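Coenzyme F420-dependent N(5),N(10)-methenyltetrahydromethanopterin reductase-related protein (Desulfurobacterium thermolithotrophum DSM 11699, PDB 6HUY) is an HmdII homologue of [Fe]-hydrogenase that can be reconstituted with the iron-guanylylpyridinol cofactor and probably binds methenyl-tetrahydrofolate. Local coordinates at the interface of chains A and B. Residues are numbered along the deposited sequence; one frame, centred on the assembly and turned at random. Chains: chain A, Coenzyme F420-dependent N(5),N(10)-methenyltetrahydromethanopterin reductase-related protein; chain B, Coenzyme F420-dependent N(5),N(10)-methenyltetrahydromethanopterin reductase-related protein.

Contact 1: the interface of chains A and B. Residues chain A 267, 271, 287, 291; chain B 207-208, 211-212.
A:Met267 turns its thioether chain back at the last torsion (chi3 72°), after an extended second one, and this bend lays the methyl CE against the backbone of B:Ala211; on the facing helix B:Ile207 holds CG1 anti to its backbone N (chi1 -176°), and a second torsion of 57° turns CD1 toward the same methionine. The patch is apolar packing between the start of helix 207-228 of chain B and two short helices of chain A, 264-271 and 282-292. A:Met267 CE sits over the main chain of B:Ala211, 3.5 Å from its CA, closer than usual for two carbons. A:Met267 CE also meets B:Ile207 CD1 at 3.8 Å, and therefore bridges neighbouring turns of the helix. One turn along its own helix, A:Leu271 divides its two branches between the same partners. A:Leu271 CD1 lies against B:Ile207 CG1 at 3.9 Å and touches CG2 as well, the two side chains passing at a slant. Its CD2 instead reaches the methyl of B:Ala211, with 3.9 Å from A:Leu271 CD2 to B:Ala211 CB. B:Ala211 is thus covered by methionine and leucine together, and its short side chain lets chain A approach the helix backbone. A:Leu291 adds a lighter contact from helix 282-292, its CD1 4.2 Å from B:Ala211 CB. Farther along the patch the second chain A helix comes close through a small residue: A:Ala287 presents its methyl to the helix backbone where B:Ala211 passes into B:Ile212. There A:Ala287 CB lies 3.9 Å from the carbonyl O of B:Ala211 and 4.0 Å from CA of B:Ile212.

Contact 2: the interface of chains A and B. Residues chain A 209, 213, 243, 246-247, 250; chain B 210, 213, 239, 243.
Helices 207-228 and 232-262 of chain A meet the same two helices of chain B, and B:Leu243, on the long helix 232-262, fills the space between the two chain A helices. Its branches part to opposite walls. B:Leu243 CD2 points to helix 207-228 of chain A, 3.5 Å from A:Ala213 CB, and also touches CG2 of A:Thr209 at 3.6 Å. B:Leu243 CD1 turns to the long helix of chain A and presses on A:Ile246 CG2 at 3.3 Å, a tight contact. CG of B:Leu243 is anti to its carbonyl carbon (chi1 -55°), and an extended second torsion (chi2 179°) sends CD1 out toward A:Ile246 while CD2 branches off toward A:Ala213 and A:Thr209. An alanine in place of B:Leu243 would remove CG and both methyls, and is likely to open a gap between A:Ile246 on one side and A:Thr209 and A:Ala213 on the other. The equivalent leucine of chain A makes a related contact in the opposite direction: A:Leu243 CD2 meets B:Ala213 CB at 3.6 Å. To one side of the two leucines the paired alanines meet, A:Ala213 CB lying 4.0 Å from B:Ala213 CB. A:Ile246 spreads over two chain B helices, for while CG2 faces the leucine, its outer CD1 reaches 3.8 Å from CG2 of B:Thr210 on helix 207-228. Toward the other end of the patch B:Ile239 lies across A:Thr209 and A:Val250 at about right angles to both side chains. Its CG1 faces the threonine hydroxyl, while its other branch closes this end through a methyl contact of 4.0 Å between B:Ile239 CG2 and A:Val250 CG2.

Contact 1: the interface of chains A and B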
ATOM      1  N   MET A 267      -4.862  16.758   3.886  1.00 44.34           N
ATOM      2  CA  MET A 267      -5.693  15.572   3.696  1.00 44.95           C
ATOM      3  C   MET A 267      -7.143  15.853   4.081  1.00 45.15           C
ATOM      4  O   MET A 267      -8.076  15.492   3.352  1.00 44.42           O
ATOM      5  CB  MET A 267      -5.136  14.421   4.528  1.00 48.04           C
ATOM      6  CG  MET A 267      -3.859  13.805   3.989  1.00 49.94           C
ATOM      7  SD  MET A 267      -3.403  12.328   4.922  1.00 53.44           S
ATOM      8  CE  MET A 267      -4.658  11.211   4.343  1.00 55.47           C
ATOM      9  N   LEU A 271     -10.196  15.748   1.513  1.00 47.43           N
ATOM     10  CA  LEU A 271     -11.218  14.729   1.719  1.00 51.52           C
ATOM     11  C   LEU A 271     -12.632  15.300   1.743  1.00 54.97           C
ATOM     12  O   LEU A 271     -13.584  14.557   1.495  1.00 56.49           O
ATOM     13  CB  LEU A 271     -10.916  13.991   3.029  1.00 53.40           C
ATOM     14  CG  LEU A 271     -11.618  12.676   3.319  1.00 51.81           C
ATOM     15  CD1 LEU A 271     -11.353  11.648   2.243  1.00 44.99           C
ATOM     16  CD2 LEU A 271     -11.144  12.178   4.685  1.00 54.01           C
ATOM     17  N   ALA A 287     -12.784   7.771   8.869  1.00 51.17           N
ATOM     18  CA  ALA A 287     -11.422   8.265   8.729  1.00 49.72           C
ATOM     19  C   ALA A 287     -11.378   9.784   8.839  1.00 51.17           C
ATOM     20  O   ALA A 287     -10.463  10.338   9.453  1.00 52.05           O
ATOM     21  CB  ALA A 287     -10.824   7.807   7.394  1.00 46.91           C
ATOM     22  N   LEU A 291      -9.141  11.852  11.656  1.00 56.97           N
ATOM     23  CA  LEU A 291      -8.083  12.794  11.304  1.00 58.78           C
ATOM     24  C   LEU A 291      -8.190  14.091  12.093  1.00 63.64           C
ATOM     25  O   LEU A 291      -7.177  14.751  12.344  1.00 62.82           O
ATOM     26  CB  LEU A 291      -8.119  13.098   9.804  1.00 55.58           C
ATOM     27  CG  LEU A 291      -7.705  11.961   8.872  1.00 54.20           C
ATOM     28  CD1 LEU A 291      -7.857  12.397   7.419  1.00 53.05           C
ATOM     29  CD2 LEU A 291      -6.275  11.513   9.178  1.00 54.52           C
TER
ATOM     30  N   ILE B 207      -7.898  10.219  -2.454  1.00 36.84           N
ATOM     31  CA  ILE B 207      -7.748  10.593  -1.054  1.00 37.59           C
ATOM     32  C   ILE B 207      -8.600   9.678  -0.186  1.00 40.99           C
ATOM     33  O   ILE B 207      -8.297   9.464   0.995  1.00 40.92           O
ATOM     34  CB  ILE B 207      -8.129  12.075  -0.857  1.00 40.34           C
ATOM     35  CG1 ILE B 207      -7.898  12.528   0.594  1.00 42.79           C
ATOM     36  CG2 ILE B 207      -9.596  12.304  -1.235  1.00 40.66           C
ATOM     37  CD1 ILE B 207      -6.452  12.357   1.139  1.00 44.59           C
ATOM     38  N   VAL B 208      -9.681   9.128  -0.750  1.00 43.16           N
ATOM     39  CA  VAL B 208     -10.504   8.171  -0.017  1.00 44.09           C
ATOM     40  C   VAL B 208      -9.641   7.014   0.478  1.00 44.94           C
ATOM     41  O   VAL B 208      -9.681   6.644   1.662  1.00 45.37           O
ATOM     42  CB  VAL B 208     -11.662   7.680  -0.904  1.00 43.98           C
ATOM     43  CG1 VAL B 208     -12.423   6.556  -0.220  1.00 45.41           C
ATOM     44  CG2 VAL B 208     -12.608   8.831  -1.225  1.00 44.98           C
ATOM     45  N   ALA B 211      -6.647   8.302   2.890  1.00 41.92           N
ATOM     46  CA  ALA B 211      -7.038   8.666   4.248  1.00 42.48           C
ATOM     47  C   ALA B 211      -7.450   7.439   5.052  1.00 43.53           C
ATOM     48  O   ALA B 211      -7.095   7.307   6.229  1.00 44.16           O
ATOM     49  CB  ALA B 211      -8.166   9.688   4.197  1.00 42.73           C
ATOM     50  N   ILE B 212      -8.203   6.531   4.434  1.00 43.67           N
ATOM     51  CA  ILE B 212      -8.602   5.312   5.125  1.00 43.14           C
ATOM     52  C   ILE B 212      -7.371   4.503   5.511  1.00 42.57           C
ATOM     53  O   ILE B 212      -7.268   3.996   6.636  1.00 46.69           O
ATOM     54  CB  ILE B 212      -9.568   4.512   4.237  1.00 42.64           C
ATOM     55  CG1 ILE B 212     -10.923   5.237   4.194  1.00 44.00           C
ATOM     56  CG2 ILE B 212      -9.711   3.079   4.737  1.00 44.17           C
ATOM     57  CD1 ILE B 212     -11.867   4.738   3.143  1.00 45.48           C
TER

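Contact 2: the interface of chains A and B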
ATOM      1  N   THR A 209      -4.002  -3.387   9.036  1.00 42.81           N
ATOM      2  CA  THR A 209      -3.714  -2.434   7.969  1.00 45.19           C
ATOM      3  C   THR A 209      -4.058  -3.012   6.598  1.00 40.99           C
ATOM      4  O   THR A 209      -4.530  -2.290   5.716  1.00 41.35           O
ATOM      5  CB  THR A 209      -2.250  -2.003   8.034  1.00 48.57           C
ATOM      6  OG1 THR A 209      -2.000  -1.369   9.300  1.00 51.69           O
ATOM      7  CG2 THR A 209      -1.964  -0.981   6.936  1.00 49.33           C
ATOM      8  N   ALA A 213      -6.976  -1.034   4.523  1.00 41.45           N
ATOM      9  CA  ALA A 213      -6.535  -0.443   3.268  1.00 40.64           C
ATOM     10  C   ALA A 213      -7.195  -1.130   2.080  1.00 43.39           C
ATOM     11  O   ALA A 213      -7.572  -0.477   1.100  1.00 44.97           O
ATOM     12  CB  ALA A 213      -5.019  -0.525   3.164  1.00 40.49           C
ATOM     13  N   LEU A 243      -0.965   4.236  -2.250  1.00 33.39           N
ATOM     14  CA  LEU A 243      -0.477   3.272  -1.276  1.00 34.60           C
ATOM     15  C   LEU A 243       1.015   3.024  -1.440  1.00 34.97           C
ATOM     16  O   LEU A 243       1.705   2.774  -0.446  1.00 35.14           O
ATOM     17  CB  LEU A 243      -1.297   1.982  -1.377  1.00 35.46           C
ATOM     18  CG  LEU A 243      -2.786   2.159  -1.009  1.00 37.16           C
ATOM     19  CD1 LEU A 243      -3.570   0.837  -1.058  1.00 38.49           C
ATOM     20  CD2 LEU A 243      -2.947   2.764   0.367  1.00 38.56           C
ATOM     21  N   ILE A 246       2.640   6.088   0.532  1.00 33.89           N
ATOM     22  CA  ILE A 246       2.542   5.938   1.987  1.00 35.78           C
ATOM     23  C   ILE A 246       3.479   4.848   2.475  1.00 37.31           C
ATOM     24  O   ILE A 246       4.097   4.961   3.543  1.00 36.78           O
ATOM     25  CB  ILE A 246       1.100   5.617   2.409  1.00 37.45           C
ATOM     26  CG1 ILE A 246       0.154   6.763   2.076  1.00 39.46           C
ATOM     27  CG2 ILE A 246       1.048   5.277   3.937  1.00 39.60           C
ATOM     28  CD1 ILE A 246      -1.290   6.334   2.240  1.00 40.21           C
ATOM     29  N   SER A 247       3.564   3.754   1.718  1.00 39.25           N
ATOM     30  CA  SER A 247       4.434   2.652   2.092  1.00 39.67           C
ATOM     31  C   SER A 247       5.887   3.098   2.130  1.00 37.61           C
ATOM     32  O   SER A 247       6.621   2.803   3.080  1.00 38.42           O
ATOM     33  CB  SER A 247       4.248   1.498   1.107  1.00 42.25           C
ATOM     34  OG  SER A 247       5.006   0.388   1.538  1.00 46.68           O
ATOM     35  N   VAL A 250       6.659   5.318   5.153  1.00 36.05           N
ATOM     36  CA  VAL A 250       6.824   4.594   6.412  1.00 39.25           C
ATOM     37  C   VAL A 250       8.154   3.848   6.438  1.00 39.95           C
ATOM     38  O   VAL A 250       8.879   3.879   7.441  1.00 39.16           O
ATOM     39  CB  VAL A 250       5.647   3.638   6.646  1.00 38.03           C
ATOM     40  CG1 VAL A 250       5.926   2.779   7.877  1.00 40.22           C
ATOM     41  CG2 VAL A 250       4.359   4.418   6.809  1.00 38.60           C
TER
ATOM     42  N   THR B 210      -6.221   6.954   0.448  1.00 42.46           N
ATOM     43  CA  THR B 210      -5.094   7.487   1.206  1.00 41.21           C
ATOM     44  C   THR B 210      -5.480   7.708   2.661  1.00 40.53           C
ATOM     45  O   THR B 210      -4.743   7.340   3.582  1.00 40.35           O
ATOM     46  CB  THR B 210      -4.619   8.796   0.581  1.00 41.38           C
ATOM     47  OG1 THR B 210      -4.302   8.578  -0.796  1.00 34.98           O
ATOM     48  CG2 THR B 210      -3.381   9.375   1.311  1.00 43.31           C
ATOM     49  N   ALA B 213      -6.405   4.398   4.601  1.00 36.77           N
ATOM     50  CA  ALA B 213      -5.205   3.619   4.886  1.00 36.49           C
ATOM     51  C   ALA B 213      -4.345   4.296   5.947  1.00 37.91           C
ATOM     52  O   ALA B 213      -3.747   3.620   6.790  1.00 37.47           O
ATOM     53  CB  ALA B 213      -4.396   3.407   3.601  1.00 35.40           C
ATOM     54  N   ILE B 239       2.967  -2.107   8.813  1.00 39.77           N
ATOM     55  CA  ILE B 239       2.237  -1.075   8.093  1.00 39.50           C
ATOM     56  C   ILE B 239       2.780  -0.952   6.681  1.00 38.10           C
ATOM     57  O   ILE B 239       2.026  -0.950   5.704  1.00 33.76           O
ATOM     58  CB  ILE B 239       2.320   0.266   8.844  1.00 39.49           C
ATOM     59  CG1 ILE B 239       1.437   0.237  10.092  1.00 42.10           C
ATOM     60  CG2 ILE B 239       1.909   1.423   7.947  1.00 36.52           C
ATOM     61  CD1 ILE B 239       1.771   1.353  11.090  1.00 42.14           C
ATOM     62  N   LEU B 243       0.672  -1.978   2.966  1.00 38.65           N
ATOM     63  CA  LEU B 243       0.309  -0.990   1.960  1.00 40.91           C
ATOM     64  C   LEU B 243       1.095  -1.191   0.673  1.00 38.56           C
ATOM     65  O   LEU B 243       0.552  -0.979  -0.418  1.00 36.33           O
ATOM     66  CB  LEU B 243       0.521   0.422   2.512  1.00 40.95           C
ATOM     67  CG  LEU B 243      -0.199   0.730   3.832  1.00 42.27           C
ATOM     68  CD1 LEU B 243       0.103   2.151   4.291  1.00 42.29           C
ATOM     69  CD2 LEU B 243      -1.711   0.538   3.712  1.00 43.05           C
TER

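About 12 Å separates the C-alpha centres of contact 1 and contact 2, and helix 207-228 of chain B takes part in both. In contact 1 that helix faces short helices of chain A, whereas in contact 2 it joins the long helix 232-262 and meets the corresponding pair of chain A. B:Thr210 and B:Ala213 of contact 2 interleave along the helix with B:Ile207, B:Ala211 and B:Ile212 of contact 1, so different faces of it are covered. Such intertwined helices suit the homodimers known for the Hmd family, and both patches probably belong to one continuous dimer core.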